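Local coordinates for protein GTP cyclohydrolase 1 type 2 homolog (Thermus thermophilus, PDB 2YYB) that is of unknown function but belongs to the GTP cyclohydrolase I type 2/NIF3 family and probably binds a pair of divalent metal ions, at residues Leu145-Gly159 with Phe195-Ala208. Numbering follows the deposited sequence.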
ATOM      1  N   LEU A 145     -12.347  -5.007  41.545  1.00 61.47           N
ATOM      2  CA  LEU A 145     -12.892  -4.651  40.248  1.00 60.14           C
ATOM      3  C   LEU A 145     -14.405  -4.607  40.336  1.00 60.57           C
ATOM      4  O   LEU A 145     -15.019  -3.579  40.084  1.00 60.11           O
ATOM      5  CB  LEU A 145     -12.462  -5.684  39.207  1.00 58.37           C
ATOM      6  CG  LEU A 145     -11.289  -5.306  38.297  1.00 57.36           C
ATOM      7  CD1 LEU A 145     -10.419  -4.248  38.961  1.00 56.65           C
ATOM      8  CD2 LEU A 145     -10.488  -6.555  37.946  1.00 54.86           C
ATOM      9  N   GLY A 146     -14.995  -5.733  40.713  1.00 61.27           N
ATOM     10  CA  GLY A 146     -16.436  -5.821  40.829  1.00 62.69           C
ATOM     11  C   GLY A 146     -17.101  -4.743  41.669  1.00 64.15           C
ATOM     12  O   GLY A 146     -18.169  -4.248  41.310  1.00 64.46           O
ATOM     13  N   GLN A 147     -16.496  -4.371  42.791  1.00 65.24           N
ATOM     14  CA  GLN A 147     -17.114  -3.346  43.622  1.00 66.22           C
ATOM     15  C   GLN A 147     -16.744  -1.962  43.102  1.00 64.80           C
ATOM     16  O   GLN A 147     -17.410  -0.972  43.392  1.00 64.87           O
ATOM     17  CB  GLN A 147     -16.730  -3.523  45.113  1.00 67.72           C
ATOM     18  CG  GLN A 147     -15.242  -3.467  45.468  1.00 70.05           C
ATOM     19  CD  GLN A 147     -14.665  -2.058  45.428  1.00 72.26           C
ATOM     20  OE1 GLN A 147     -15.355  -1.084  45.753  1.00 73.53           O
ATOM     21  NE2 GLN A 147     -13.389  -1.945  45.047  1.00 71.82           N
ATOM     22  N   LEU A 148     -15.685  -1.905  42.310  1.00 63.24           N
ATOM     23  CA  LEU A 148     -15.241  -0.647  41.729  1.00 61.80           C
ATOM     24  C   LEU A 148     -15.922  -0.513  40.367  1.00 61.29           C
ATOM     25  O   LEU A 148     -15.599   0.378  39.596  1.00 61.99           O
ATOM     26  CB  LEU A 148     -13.729  -0.691  41.541  1.00 61.36           C
ATOM     27  CG  LEU A 148     -12.953   0.560  41.162  1.00 61.17           C
ATOM     28  CD1 LEU A 148     -12.808   1.452  42.374  1.00 61.21           C
ATOM     29  CD2 LEU A 148     -11.581   0.158  40.670  1.00 61.46           C
ATOM     30  N   THR A 149     -16.879  -1.398  40.091  1.00 60.10           N
ATOM     31  CA  THR A 149     -17.569  -1.427  38.800  1.00 57.34           C
ATOM     32  C   THR A 149     -19.042  -1.786  38.924  1.00 56.90           C
ATOM     33  O   THR A 149     -19.825  -1.532  38.011  1.00 56.15           O
ATOM     34  CB  THR A 149     -16.888  -2.465  37.866  1.00 56.39           C
ATOM     35  OG1 THR A 149     -16.372  -1.796  36.717  1.00 55.19           O
ATOM     36  CG2 THR A 149     -17.857  -3.559  37.435  1.00 53.07           C
ATOM     37  N   GLY A 150     -19.405  -2.386  40.053  1.00 56.21           N
ATOM     38  CA  GLY A 150     -20.780  -2.781  40.278  1.00 56.41           C
ATOM     39  C   GLY A 150     -21.099  -4.084  39.572  1.00 56.84           C
ATOM     40  O   GLY A 150     -22.214  -4.606  39.653  1.00 56.48           O
ATOM     41  N   MET A 151     -20.104  -4.634  38.892  1.00 58.17           N
ATOM     42  CA  MET A 151     -20.305  -5.876  38.153  1.00 58.64           C
ATOM     43  C   MET A 151     -19.144  -6.872  38.330  1.00 56.51           C
ATOM     44  O   MET A 151     -17.977  -6.506  38.205  1.00 56.52           O
ATOM     45  CB  MET A 151     -20.510  -5.531  36.672  1.00 61.60           C
ATOM     46  CG  MET A 151     -20.956  -6.681  35.805  1.00 65.99           C
ATOM     47  SD  MET A 151     -22.502  -7.408  36.359  1.00 71.54           S
ATOM     48  CE  MET A 151     -21.911  -9.014  37.001  1.00 70.40           C
ATOM     49  N   GLN A 152     -19.473  -8.124  38.640  1.00 54.41           N
ATOM     50  CA  GLN A 152     -18.464  -9.170  38.816  1.00 51.63           C
ATOM     51  C   GLN A 152     -17.800  -9.439  37.470  1.00 48.90           C
ATOM     52  O   GLN A 152     -18.473  -9.775  36.499  1.00 47.66           O
ATOM     53  CB  GLN A 152     -19.111 -10.459  39.334  1.00 51.79           C
ATOM     54  CG  GLN A 152     -18.683 -10.864  40.748  1.00 53.71           C
ATOM     55  CD  GLN A 152     -17.188 -11.184  40.861  1.00 55.47           C
ATOM     56  OE1 GLN A 152     -16.368 -10.319  41.203  1.00 54.97           O
ATOM     57  NE2 GLN A 152     -16.828 -12.434  40.562  1.00 55.05           N
ATOM     58  N   PRO A 153     -16.466  -9.290  37.394  1.00 47.53           N
ATOM     59  CA  PRO A 153     -15.724  -9.521  36.148  1.00 46.15           C
ATOM     60  C   PRO A 153     -15.545 -10.987  35.763  1.00 45.29           C
ATOM     61  O   PRO A 153     -15.810 -11.892  36.549  1.00 45.36           O
ATOM     62  CB  PRO A 153     -14.387  -8.837  36.413  1.00 44.73           C
ATOM     63  CG  PRO A 153     -14.190  -9.069  37.858  1.00 44.74           C
ATOM     64  CD  PRO A 153     -15.561  -8.794  38.447  1.00 45.79           C
ATOM     65  N   LEU A 154     -15.112 -11.201  34.528  1.00 44.02           N
ATOM     66  CA  LEU A 154     -14.862 -12.536  34.016  1.00 40.93           C
ATOM     67  C   LEU A 154     -13.374 -12.733  34.246  1.00 40.20           C
ATOM     68  O   LEU A 154     -12.560 -11.848  33.952  1.00 38.56           O
ATOM     69  CB  LEU A 154     -15.179 -12.609  32.523  1.00 38.86           C
ATOM     70  CG  LEU A 154     -14.838 -13.908  31.789  1.00 38.50           C
ATOM     71  CD1 LEU A 154     -15.691 -15.040  32.318  1.00 34.22           C
ATOM     72  CD2 LEU A 154     -15.057 -13.726  30.293  1.00 34.08           C
ATOM     73  N   VAL A 155     -13.021 -13.881  34.806  1.00 39.48           N
ATOM     74  CA  VAL A 155     -11.627 -14.153  35.069  1.00 39.07           C
ATOM     75  C   VAL A 155     -11.230 -15.475  34.450  1.00 38.38           C
ATOM     76  O   VAL A 155     -11.948 -16.467  34.569  1.00 38.15           O
ATOM     77  CB  VAL A 155     -11.333 -14.119  36.605  1.00 40.24           C
ATOM     78  CG1 VAL A 155     -12.636 -14.078  37.378  1.00 40.16           C
ATOM     79  CG2 VAL A 155     -10.474 -15.312  37.029  1.00 38.95           C
ATOM     80  N   HIS A 156     -10.099 -15.450  33.751  1.00 36.96           N
ATOM     81  CA  HIS A 156      -9.529 -16.618  33.099  1.00 38.01           C
ATOM     82  C   HIS A 156      -8.169 -16.857  33.747  1.00 39.57           C
ATOM     83  O   HIS A 156      -7.190 -16.163  33.450  1.00 39.86           O
ATOM     84  CB  HIS A 156      -9.354 -16.372  31.591  1.00 36.27           C
ATOM     85  CG  HIS A 156     -10.630 -16.467  30.809  1.00 35.47           C
ATOM     86  ND1 HIS A 156     -10.720 -16.093  29.487  1.00 33.55           N
ATOM     87  CD2 HIS A 156     -11.862 -16.917  31.157  1.00 34.56           C
ATOM     88  CE1 HIS A 156     -11.951 -16.311  29.054  1.00 35.42           C
ATOM     89  NE2 HIS A 156     -12.663 -16.809  30.049  1.00 34.11           N
ATOM     90  N   GLN A 157      -8.118 -17.831  34.648  1.00 40.29           N
ATOM     91  CA  GLN A 157      -6.879 -18.135  35.335  1.00 43.11           C
ATOM     92  C   GLN A 157      -6.129 -19.272  34.678  1.00 42.77           C
ATOM     93  O   GLN A 157      -6.529 -20.423  34.774  1.00 43.13           O
ATOM     94  CB  GLN A 157      -7.149 -18.496  36.797  1.00 44.25           C
ATOM     95  CG  GLN A 157      -5.892 -18.920  37.525  1.00 45.47           C
ATOM     96  CD  GLN A 157      -6.138 -19.421  38.931  1.00 47.56           C
ATOM     97  OE1 GLN A 157      -5.197 -19.846  39.595  1.00 50.03           O
ATOM     98  NE2 GLN A 157      -7.393 -19.368  39.400  1.00 48.17           N
ATOM     99  N   GLY A 158      -5.034 -18.948  34.016  1.00 43.61           N
ATOM    100  CA  GLY A 158      -4.257 -19.981  33.365  1.00 47.56           C
ATOM    101  C   GLY A 158      -2.968 -20.148  34.134  1.00 49.28           C
ATOM    102  O   GLY A 158      -2.339 -21.220  34.127  1.00 49.17           O
ATOM    103  N   GLY A 159      -2.590 -19.057  34.799  1.00 50.69           N
ATOM    104  CA  GLY A 159      -1.389 -19.031  35.603  1.00 50.84           C
ATOM    105  C   GLY A 159      -1.674 -19.072  37.098  1.00 51.86           C
ATOM    106  O   GLY A 159      -2.625 -19.718  37.562  1.00 49.44           O
ATOM    107  N   PHE A 195      -9.018 -17.254  23.703  1.00 34.96           N
ATOM    108  CA  PHE A 195      -9.255 -18.202  24.775  1.00 34.35           C
ATOM    109  C   PHE A 195      -8.099 -19.190  24.997  1.00 35.06           C
ATOM    110  O   PHE A 195      -7.380 -19.099  25.986  1.00 36.21           O
ATOM    111  CB  PHE A 195     -10.524 -18.988  24.496  1.00 34.74           C
ATOM    112  CG  PHE A 195     -10.994 -19.784  25.663  1.00 35.06           C
ATOM    113  CD1 PHE A 195     -11.591 -19.150  26.749  1.00 35.78           C
ATOM    114  CD2 PHE A 195     -10.808 -21.156  25.701  1.00 33.89           C
ATOM    115  CE1 PHE A 195     -12.001 -19.877  27.860  1.00 35.21           C
ATOM    116  CE2 PHE A 195     -11.212 -21.891  26.806  1.00 33.87           C
ATOM    117  CZ  PHE A 195     -11.810 -21.248  27.888  1.00 34.89           C
ATOM    118  N   HIS A 196      -7.919 -20.132  24.078  1.00 33.34           N
ATOM    119  CA  HIS A 196      -6.874 -21.138  24.227  1.00 33.48           C
ATOM    120  C   HIS A 196      -5.477 -20.598  24.440  1.00 33.29           C
ATOM    121  O   HIS A 196      -4.712 -21.142  25.237  1.00 30.22           O
ATOM    122  CB  HIS A 196      -6.909 -22.105  23.041  1.00 33.11           C
ATOM    123  CG  HIS A 196      -8.162 -22.923  22.994  1.00 36.37           C
ATOM    124  ND1 HIS A 196      -8.426 -23.922  23.907  1.00 36.48           N
ATOM    125  CD2 HIS A 196      -9.269 -22.821  22.217  1.00 34.67           C
ATOM    126  CE1 HIS A 196      -9.641 -24.397  23.696  1.00 37.57           C
ATOM    127  NE2 HIS A 196     -10.173 -23.746  22.677  1.00 36.36           N
ATOM    128  N   GLU A 197      -5.140 -19.520  23.749  1.00 33.39           N
ATOM    129  CA  GLU A 197      -3.814 -18.960  23.918  1.00 35.19           C
ATOM    130  C   GLU A 197      -3.626 -18.524  25.387  1.00 35.47           C
ATOM    131  O   GLU A 197      -2.599 -18.814  26.009  1.00 34.77           O
ATOM    132  CB  GLU A 197      -3.614 -17.777  22.978  1.00 37.06           C
ATOM    133  CG  GLU A 197      -2.188 -17.306  22.953  1.00 44.76           C
ATOM    134  CD  GLU A 197      -2.033 -15.889  22.434  1.00 46.61           C
ATOM    135  OE1 GLU A 197      -0.924 -15.323  22.592  1.00 46.16           O
ATOM    136  OE2 GLU A 197      -3.014 -15.351  21.873  1.00 47.09           O
ATOM    137  N   THR A 198      -4.629 -17.843  25.938  1.00 33.62           N
ATOM    138  CA  THR A 198      -4.577 -17.396  27.319  1.00 34.30           C
ATOM    139  C   THR A 198      -4.223 -18.513  28.329  1.00 34.54           C
ATOM    140  O   THR A 198      -3.401 -18.312  29.218  1.00 34.76           O
ATOM    141  CB  THR A 198      -5.915 -16.766  27.732  1.00 34.02           C
ATOM    142  OG1 THR A 198      -6.045 -15.500  27.102  1.00 33.79           O
ATOM    143  CG2 THR A 198      -5.990 -16.568  29.221  1.00 32.93           C
ATOM    144  N   PHE A 199      -4.841 -19.679  28.211  1.00 32.85           N
ATOM    145  CA  PHE A 199      -4.526 -20.742  29.145  1.00 33.52           C
ATOM    146  C   PHE A 199      -3.204 -21.443  28.832  1.00 34.27           C
ATOM    147  O   PHE A 199      -2.359 -21.614  29.714  1.00 34.30           O
ATOM    148  CB  PHE A 199      -5.666 -21.751  29.208  1.00 31.33           C
ATOM    149  CG  PHE A 199      -6.921 -21.186  29.812  1.00 33.10           C
ATOM    150  CD1 PHE A 199      -7.868 -20.531  29.014  1.00 32.81           C
ATOM    151  CD2 PHE A 199      -7.127 -21.235  31.190  1.00 31.78           C
ATOM    152  CE1 PHE A 199      -8.991 -19.934  29.578  1.00 30.16           C
ATOM    153  CE2 PHE A 199      -8.254 -20.636  31.760  1.00 31.21           C
ATOM    154  CZ  PHE A 199      -9.181 -19.985  30.951  1.00 29.72           C
ATOM    155  N   GLU A 200      -3.017 -21.817  27.574  1.00 34.00           N
ATOM    156  CA  GLU A 200      -1.811 -22.494  27.160  1.00 33.02           C
ATOM    157  C   GLU A 200      -0.573 -21.733  27.545  1.00 35.34           C
ATOM    158  O   GLU A 200       0.470 -22.326  27.791  1.00 37.41           O
ATOM    159  CB  GLU A 200      -1.832 -22.724  25.664  1.00 30.35           C
ATOM    160  CG  GLU A 200      -2.811 -23.775  25.276  1.00 29.03           C
ATOM    161  CD  GLU A 200      -2.787 -24.037  23.809  1.00 31.32           C
ATOM    162  OE1 GLU A 200      -1.680 -23.996  23.229  1.00 32.83           O
ATOM    163  OE2 GLU A 200      -3.864 -24.291  23.234  1.00 29.44           O
ATOM    164  N   ARG A 201      -0.682 -20.418  27.607  1.00 37.96           N
ATOM    165  CA  ARG A 201       0.461 -19.611  27.973  1.00 40.34           C
ATOM    166  C   ARG A 201       0.442 -19.229  29.468  1.00 40.99           C
ATOM    167  O   ARG A 201       1.193 -18.351  29.908  1.00 41.00           O
ATOM    168  CB  ARG A 201       0.515 -18.361  27.089  1.00 43.41           C
ATOM    169  CG  ARG A 201       1.783 -17.559  27.297  1.00 51.52           C
ATOM    170  CD  ARG A 201       2.135 -16.738  26.087  1.00 55.09           C
ATOM    171  NE  ARG A 201       1.166 -15.684  25.869  1.00 59.71           N
ATOM    172  CZ  ARG A 201       0.958 -15.116  24.689  1.00 64.24           C
ATOM    173  NH1 ARG A 201       1.657 -15.507  23.613  1.00 64.96           N
ATOM    174  NH2 ARG A 201       0.043 -14.160  24.585  1.00 65.64           N
ATOM    175  N   GLY A 202      -0.409 -19.905  30.241  1.00 39.87           N
ATOM    176  CA  GLY A 202      -0.520 -19.642  31.665  1.00 39.45           C
ATOM    177  C   GLY A 202      -0.688 -18.184  32.044  1.00 41.08           C
ATOM    178  O   GLY A 202      -0.028 -17.685  32.956  1.00 43.12           O
ATOM    179  N   LEU A 203      -1.581 -17.495  31.347  1.00 40.01           N
ATOM    180  CA  LEU A 203      -1.849 -16.091  31.606  1.00 37.56           C
ATOM    181  C   LEU A 203      -3.074 -15.947  32.499  1.00 36.87           C
ATOM    182  O   LEU A 203      -4.002 -16.750  32.447  1.00 35.78           O
ATOM    183  CB  LEU A 203      -2.115 -15.368  30.289  1.00 38.28           C
ATOM    184  CG  LEU A 203      -1.140 -14.324  29.752  1.00 39.15           C
ATOM    185  CD1 LEU A 203       0.279 -14.821  29.825  1.00 38.61           C
ATOM    186  CD2 LEU A 203      -1.510 -14.012  28.315  1.00 39.25           C
ATOM    187  N   ASN A 204      -3.055 -14.932  33.341  1.00 36.42           N
ATOM    188  CA  ASN A 204      -4.187 -14.640  34.199  1.00 36.86           C
ATOM    189  C   ASN A 204      -4.783 -13.439  33.498  1.00 36.90           C
ATOM    190  O   ASN A 204      -4.054 -12.482  33.187  1.00 35.54           O
ATOM    191  CB  ASN A 204      -3.731 -14.221  35.596  1.00 39.33           C
ATOM    192  CG  ASN A 204      -3.525 -15.394  36.534  1.00 40.57           C
ATOM    193  OD1 ASN A 204      -2.727 -15.299  37.476  1.00 42.66           O
ATOM    194  ND2 ASN A 204      -4.250 -16.497  36.303  1.00 38.20           N
ATOM    195  N   VAL A 205      -6.082 -13.487  33.220  1.00 35.04           N
ATOM    196  CA  VAL A 205      -6.722 -12.367  32.550  1.00 36.20           C
ATOM    197  C   VAL A 205      -8.071 -12.092  33.165  1.00 36.93           C
ATOM    198  O   VAL A 205      -8.843 -13.021  33.407  1.00 37.35           O
ATOM    199  CB  VAL A 205      -6.940 -12.632  31.034  1.00 36.27           C
ATOM    200  CG1 VAL A 205      -7.623 -11.427  30.388  1.00 34.54           C
ATOM    201  CG2 VAL A 205      -5.628 -12.921  30.361  1.00 34.64           C
ATOM    202  N   ILE A 206      -8.349 -10.818  33.428  1.00 36.49           N
ATOM    203  CA  ILE A 206      -9.639 -10.418  33.995  1.00 37.90           C
ATOM    204  C   ILE A 206     -10.311  -9.456  33.009  1.00 37.58           C
ATOM    205  O   ILE A 206      -9.725  -8.428  32.645  1.00 36.64           O
ATOM    206  CB  ILE A 206      -9.495  -9.645  35.350  1.00 39.48           C
ATOM    207  CG1 ILE A 206      -8.766 -10.485  36.400  1.00 39.96           C
ATOM    208  CG2 ILE A 206     -10.882  -9.255  35.868  1.00 37.52           C
ATOM    209  CD1 ILE A 206      -9.588 -11.614  36.939  1.00 43.43           C
ATOM    210  N   TYR A 207     -11.527  -9.793  32.586  1.00 37.15           N
ATOM    211  CA  TYR A 207     -12.306  -8.953  31.658  1.00 37.53           C
ATOM    212  C   TYR A 207     -13.367  -8.221  32.471  1.00 36.40           C
ATOM    213  O   TYR A 207     -14.321  -8.834  32.936  1.00 34.93           O
ATOM    214  CB  TYR A 207     -12.972  -9.816  30.570  1.00 36.97           C
ATOM    215  CG  TYR A 207     -11.964 -10.441  29.643  1.00 38.62           C
ATOM    216  CD1 TYR A 207     -11.173  -9.646  28.815  1.00 38.68           C
ATOM    217  CD2 TYR A 207     -11.733 -11.823  29.649  1.00 39.67           C
ATOM    218  CE1 TYR A 207     -10.170 -10.205  28.020  1.00 38.94           C
ATOM    219  CE2 TYR A 207     -10.726 -12.391  28.849  1.00 37.56           C
ATOM    220  CZ  TYR A 207      -9.953 -11.571  28.047  1.00 38.07           C
ATOM    221  OH  TYR A 207      -8.935 -12.092  27.292  1.00 38.32           O
ATOM    222  N   ALA A 208     -13.198  -6.911  32.638  1.00 36.39           N
ATOM    223  CA  ALA A 208     -14.138  -6.132  33.439  1.00 36.44           C
ATOM    224  C   ALA A 208     -15.162  -5.277  32.679  1.00 36.68           C
ATOM    225  O   ALA A 208     -15.811  -4.406  33.270  1.00 37.07           O
ATOM    226  CB  ALA A 208     -13.358  -5.270  34.423  1.00 36.39           C
TER
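H156 lies at the heart of an aromatic cluster, its imidazole in contact with the rings of F195, F199 and Y207. F195 meets it edge to face, the two planes at 90° and CD1 of F195 3.7 Å from CE1 of H156. Y207 also turns its edge toward the imidazole face, but offset, CE2 lying 3.8 Å from ND1 of H156. F199 is inclined to the imidazole at 46°, and its CZ rests against CB of H156. The histidine reaches this group because its CG stands anti to the carbonyl carbon (chi1 -77°), beside the backbone N. Replacing H156 by an alanine is likely to open a gap among the three rings and leave the edges of F195 and Y207 without the flat face they meet. L154 shares the face of the sheet bearing H156, its CD2 alongside CD2 of Y207. On the face bearing V155 and I206, CG2 of I206 packs on CB of P153 at 3.6 Å and on CD2 of L145, from the last turn of helix 141-147.

The backbone ladder puts these side chains on their two faces. L154 with Y207 and H156 with V205 are antiparallel hydrogen-bonded pairs, the bond from H156 N to V205 O (2.8 Å) being nearly straight. Beyond them G158 N donates to L203 O at 2.9 Å, from above the carbonyl plane. Helix 195-200 ends in a Schellman motif with G202 at positive phi, where L203 N bonds to T198 O; the chain then turns into strand 204-207. On its other side that strand bonds to F185 and T187 of strand 184-187. Strand 154-157 is an outermost strand, within this chain, of a mixed four-stranded sheet, with helix 195-200 and strand 204-207 supplying the rings packed around the histidine of this antiparallel edge.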